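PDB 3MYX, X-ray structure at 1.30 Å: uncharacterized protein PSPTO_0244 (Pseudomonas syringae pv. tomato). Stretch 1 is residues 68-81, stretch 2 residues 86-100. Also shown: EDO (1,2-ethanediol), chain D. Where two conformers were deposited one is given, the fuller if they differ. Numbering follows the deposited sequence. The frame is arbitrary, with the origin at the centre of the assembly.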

# COMPACT_ATOMS: atom_id res chain seq x y z
N MSE A 68 2.57 6.18 -1.87
CA MSE A 68 2.01 5.95 -0.55
C MSE A 68 3.05 5.29 0.32
O MSE A 68 3.71 4.34 -0.12
CB MSE A 68 0.82 5.02 -0.63
CG MSE A 68 0.25 4.67 0.74
SE MSE A 68 -1.05 3.32 0.49
CE MSE A 68 -1.92 3.42 2.19
N LEU A 69 3.17 5.78 1.55
CA LEU A 69 4.08 5.24 2.57
C LEU A 69 3.27 4.71 3.74
O LEU A 69 2.34 5.36 4.18
CB LEU A 69 4.99 6.36 3.16
CG LEU A 69 6.00 7.10 2.28
CD1 LEU A 69 5.30 8.10 1.36
CD2 LEU A 69 7.05 7.78 3.14
N VAL A 70 3.63 3.53 4.24
CA VAL A 70 3.05 2.91 5.41
C VAL A 70 4.20 2.58 6.37
O VAL A 70 5.03 1.72 6.04
CB VAL A 70 2.33 1.60 5.02
CG1 VAL A 70 1.76 0.91 6.24
CG2 VAL A 70 1.23 1.87 4.01
N MSE A 71 4.28 3.22 7.53
CA MSE A 71 5.43 3.07 8.43
C MSE A 71 5.42 1.73 9.15
O MSE A 71 4.39 1.33 9.72
CB MSE A 71 5.42 4.15 9.50
CG MSE A 71 5.55 5.54 8.99
SE MSE A 71 7.18 5.86 8.02
CE MSE A 71 8.45 5.00 9.20
N HIS A 72 6.58 1.07 9.19
CA HIS A 72 6.77 -0.18 9.93
C HIS A 72 7.74 -0.09 11.10
O HIS A 72 7.62 -0.86 12.06
CB HIS A 72 7.16 -1.33 8.98
CG HIS A 72 5.99 -1.92 8.27
ND1 HIS A 72 5.20 -2.91 8.82
CD2 HIS A 72 5.42 -1.63 7.06
CE1 HIS A 72 4.21 -3.19 8.00
NE2 HIS A 72 4.32 -2.43 6.92
N ARG A 73 8.70 0.82 11.02
CA ARG A 73 9.67 1.04 12.08
C ARG A 73 10.17 2.47 11.99
O ARG A 73 10.33 2.99 10.89
CB ARG A 73 10.84 0.07 11.91
CG ARG A 73 11.82 0.03 13.06
CD ARG A 73 12.84 -1.07 12.82
NE ARG A 73 13.84 -0.66 11.85
CZ ARG A 73 14.41 -1.47 10.96
NH1 ARG A 73 14.08 -2.75 10.89
NH2 ARG A 73 15.32 -0.99 10.12
N GLY A 74 10.43 3.09 13.12
CA GLY A 74 10.97 4.43 13.10
C GLY A 74 9.93 5.48 12.82
O GLY A 74 8.76 5.35 13.20
N SER A 75 10.36 6.54 12.16
CA SER A 75 9.51 7.69 11.98
C SER A 75 9.98 8.52 10.82
O SER A 75 11.19 8.63 10.59
CB SER A 75 9.50 8.56 13.25
OG SER A 75 8.59 9.63 13.16
N VAL A 76 9.03 9.09 10.09
CA VAL A 76 9.34 10.01 8.99
C VAL A 76 8.52 11.27 9.17
O VAL A 76 7.33 11.19 9.47
CB VAL A 76 9.01 9.39 7.61
CG1 VAL A 76 8.98 10.46 6.49
CG2 VAL A 76 10.00 8.28 7.27
N THR A 77 9.14 12.42 8.97
CA THR A 77 8.41 13.67 8.85
C THR A 77 8.54 14.15 7.40
O THR A 77 9.66 14.29 6.87
CB THR A 77 8.91 14.74 9.82
OG1 THR A 77 8.66 14.29 11.16
CG2 THR A 77 8.20 16.08 9.59
N LEU A 78 7.38 14.34 6.78
CA LEU A 78 7.27 14.83 5.42
C LEU A 78 6.93 16.32 5.52
O LEU A 78 5.95 16.68 6.18
CB LEU A 78 6.12 14.11 4.67
CG LEU A 78 6.22 12.59 4.61
CD1 LEU A 78 4.95 12.00 4.00
CD2 LEU A 78 7.47 12.14 3.82
N THR A 79 7.72 17.16 4.87
CA THR A 79 7.46 18.60 4.85
C THR A 79 7.35 19.08 3.41
O THR A 79 8.14 18.68 2.56
CB THR A 79 8.59 19.36 5.60
OG1 THR A 79 8.83 18.72 6.87
CG2 THR A 79 8.22 20.82 5.81
N SER A 80 6.40 19.97 3.15
CA SER A 80 6.24 20.64 1.88
C SER A 80 5.77 22.04 2.19
O SER A 80 4.64 22.24 2.59
CB SER A 80 5.21 19.91 1.01
OG SER A 80 5.08 20.53 -0.26
N GLY A 81 6.64 23.02 1.99
CA GLY A 81 6.35 24.37 2.41
C GLY A 81 5.91 24.36 3.86
O GLY A 81 6.57 23.74 4.72
C1 EDO D . 9.84 21.85 1.62
O1 EDO D . 9.11 22.62 0.66
C2 EDO D . 10.77 20.90 0.90
O2 EDO D . 11.74 21.64 0.12
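Stretch 2 (86-100) TLSTGESAVIGRGTQ

Stretch 2 runs back along stretch 1 in two extended segments joined by a tight turn, and each segment pairs antiparallel with a different strand of stretch 1. Strand 68-71 lies against strand 92-95, with axes 4.8 Å apart at closest approach and a crossing angle of 158°. Strand 75-80 lies against strand 86-88, 4.6 Å apart and crossing at 163°. The chain of stretch 1 turns a corner at His72, which separates the two pairings. In stretch 2 the corresponding change of direction is a type II turn from Ser88 to Glu91, closed by Glu91 N to Ser88 O at 2.9 Å. Gly90 takes phi/psi of 89/-3, where a CB would be jammed against the preceding carbonyl oxygen. A second type II turn, from Gly96 to Thr99, brings the end of stretch 2 back to Ser80.

Backbone hydrogen bonds set the register. In the first pairing, Leu69 N donates to Ala93 O (2.9 Å) and Ala93 N returns a longer bond to Leu69 O (3.2 Å), while Met68 and Val70 face Val94 and Ser92 as non-hydrogen-bonded pairs, each with CA atoms 4.4 Å apart. The ladder continues into the turn through two nearly linear bonds, Met71 N to Glu91 O (3.0 Å) and Gly90 N to Met71 O (2.9 Å). In the second pairing, Val76 N binds Leu87 O at 3.0 Å and Leu87 N binds Val76 O at 2.8 Å. Next to this pair, Thr77 and Thr86 bring their CA atoms to 4.2 Å. CA-H...O contacts supplement the ladders, among them Ser92 CA to Leu69 O (3.1 Å) and Ser75 CA to Leu87 O (3.2 Å).

Side-chain hydroxyls add further polar links. Ser92 OG donates to Leu69 O at 2.7 Å, so this carbonyl accepts from both Ser92 and Ala93. Thr77 OG1 and Thr86 OG1, on the same face of their sheet, are hydrogen-bonded at 2.8 Å. At the far end, Ser80 OG donates to Gln100 O at 2.6 Å. Within stretch 2, Ser88 N binds Glu91 OE1 at 2.9 Å, and Thr99 OG1 binds Gly96 O at 2.6 Å; these side chains brace the two turns.

Apolar packing joins residues from both pairings. Leu87 meets Met71, a selenomethionine, with Met71 CG 3.3 Å from Leu87 CB, and Leu87 CD1 lies 4.3 Å from Leu69 CB. Leu69 CD1 also reaches Ile95 CD1 at 3.8 Å. Leu78 extends its end to the same region, placing Leu78 CD1 3.9 Å from Ala93 CB and Leu78 CD2 4.1 Å from Ile95 CD1. In all, the contact buries 955 Å², summed over both stretches.

Solvent molecules bridge the edges. Water 1 donates to Gly74 O (2.6 Å) and accepts from Thr89 N (3.0 Å), linking two atoms that are themselves 3.9 Å apart. The ethanediol, probably from the crystallisation liquor, accepts from Gly81 N at its O1 (2.8 Å) and donates from O1 to Gln100 OE1 (2.6 Å).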

# COMPACT_ATOMS: atom_id res chain seq x y z
N THR A 86 3.95 13.90 10.24
CA THR A 86 4.84 12.94 10.87
C THR A 86 4.14 11.60 10.97
O THR A 86 3.00 11.53 11.43
CB THR A 86 5.30 13.43 12.27
OG1 THR A 86 6.09 14.61 12.11
CG2 THR A 86 6.10 12.35 12.99
N LEU A 87 4.84 10.55 10.53
CA LEU A 87 4.33 9.19 10.57
C LEU A 87 5.19 8.30 11.45
O LEU A 87 6.41 8.17 11.24
CB LEU A 87 4.36 8.57 9.18
CG LEU A 87 3.76 9.31 8.02
CD1 LEU A 87 4.05 8.51 6.74
CD2 LEU A 87 2.25 9.49 8.27
N SER A 88 4.54 7.71 12.43
CA SER A 88 5.15 6.66 13.23
C SER A 88 4.57 5.32 12.78
O SER A 88 3.69 5.26 11.93
CB SER A 88 4.91 6.92 14.73
OG SER A 88 3.53 7.10 15.03
N THR A 89 5.06 4.23 13.37
CA THR A 89 4.61 2.89 13.01
C THR A 89 3.10 2.80 12.96
O THR A 89 2.40 3.23 13.88
CB THR A 89 5.20 1.87 13.97
OG1 THR A 89 6.63 1.94 13.84
CG2 THR A 89 4.71 0.44 13.67
N GLY A 90 2.60 2.24 11.87
CA GLY A 90 1.17 2.08 11.67
C GLY A 90 0.46 3.24 11.01
O GLY A 90 -0.75 3.16 10.77
N GLU A 91 1.19 4.31 10.72
CA GLU A 91 0.62 5.51 10.13
C GLU A 91 1.05 5.60 8.68
O GLU A 91 2.09 5.06 8.30
CB GLU A 91 1.03 6.76 10.91
CG GLU A 91 0.54 6.71 12.35
CD GLU A 91 0.85 7.94 13.17
OE1 GLU A 91 1.88 8.61 12.93
OE2 GLU A 91 0.05 8.23 14.09
N SER A 92 0.23 6.29 7.88
CA SER A 92 0.40 6.33 6.45
C SER A 92 0.11 7.72 5.89
O SER A 92 -0.65 8.51 6.48
CB SER A 92 -0.54 5.28 5.82
OG SER A 92 -0.38 5.23 4.41
N ALA A 93 0.74 8.03 4.76
CA ALA A 93 0.50 9.25 4.03
C ALA A 93 0.77 9.02 2.56
O ALA A 93 1.39 8.01 2.17
CB ALA A 93 1.38 10.40 4.54
N VAL A 94 0.33 9.97 1.75
CA VAL A 94 0.55 9.96 0.31
C VAL A 94 1.32 11.22 -0.09
O VAL A 94 1.00 12.32 0.37
CB VAL A 94 -0.80 9.97 -0.47
CG1 VAL A 94 -0.52 9.86 -1.98
CG2 VAL A 94 -1.68 8.87 0.03
N ILE A 95 2.35 11.05 -0.92
CA ILE A 95 3.03 12.15 -1.60
C ILE A 95 2.49 12.19 -3.02
O ILE A 95 2.66 11.23 -3.78
CB ILE A 95 4.56 11.93 -1.64
CG1 ILE A 95 5.12 11.77 -0.22
CG2 ILE A 95 5.23 13.08 -2.37
CD1 ILE A 95 6.60 11.37 -0.16
N GLY A 96 1.79 13.26 -3.39
CA GLY A 96 1.30 13.36 -4.73
C GLY A 96 2.42 13.60 -5.72
O GLY A 96 3.51 14.12 -5.37
N ARG A 97 2.19 13.24 -6.97
CA ARG A 97 3.16 13.52 -8.02
C ARG A 97 3.40 15.04 -8.11
O ARG A 97 2.46 15.83 -8.08
CB ARG A 97 2.66 12.95 -9.36
CG ARG A 97 3.76 12.65 -10.36
CD ARG A 97 3.18 12.02 -11.63
NE ARG A 97 4.22 11.51 -12.54
CZ ARG A 97 4.65 10.24 -12.63
NH1 ARG A 97 4.12 9.25 -11.87
NH2 ARG A 97 5.63 9.94 -13.50
N GLY A 98 4.68 15.43 -8.21
CA GLY A 98 5.07 16.83 -8.37
C GLY A 98 5.31 17.57 -7.08
O GLY A 98 5.72 18.74 -7.11
N THR A 99 5.08 16.93 -5.94
CA THR A 99 5.22 17.60 -4.64
C THR A 99 6.67 17.98 -4.36
O THR A 99 7.57 17.16 -4.51
CB THR A 99 4.72 16.68 -3.50
OG1 THR A 99 3.41 16.19 -3.80
CG2 THR A 99 4.64 17.43 -2.19
N GLN A 100 6.89 19.23 -3.94
CA GLN A 100 8.18 19.62 -3.38
C GLN A 100 8.18 19.11 -1.95
O GLN A 100 7.36 19.52 -1.12
CB GLN A 100 8.36 21.12 -3.41
CG GLN A 100 9.74 21.54 -2.97
CD GLN A 100 9.81 23.03 -2.74
OE1 GLN A 100 9.25 23.54 -1.77
NE2 GLN A 100 10.53 23.72 -3.60
O HOH W 1 7.39 4.50 15.24
O HOH W 2 4.28 20.64 -3.59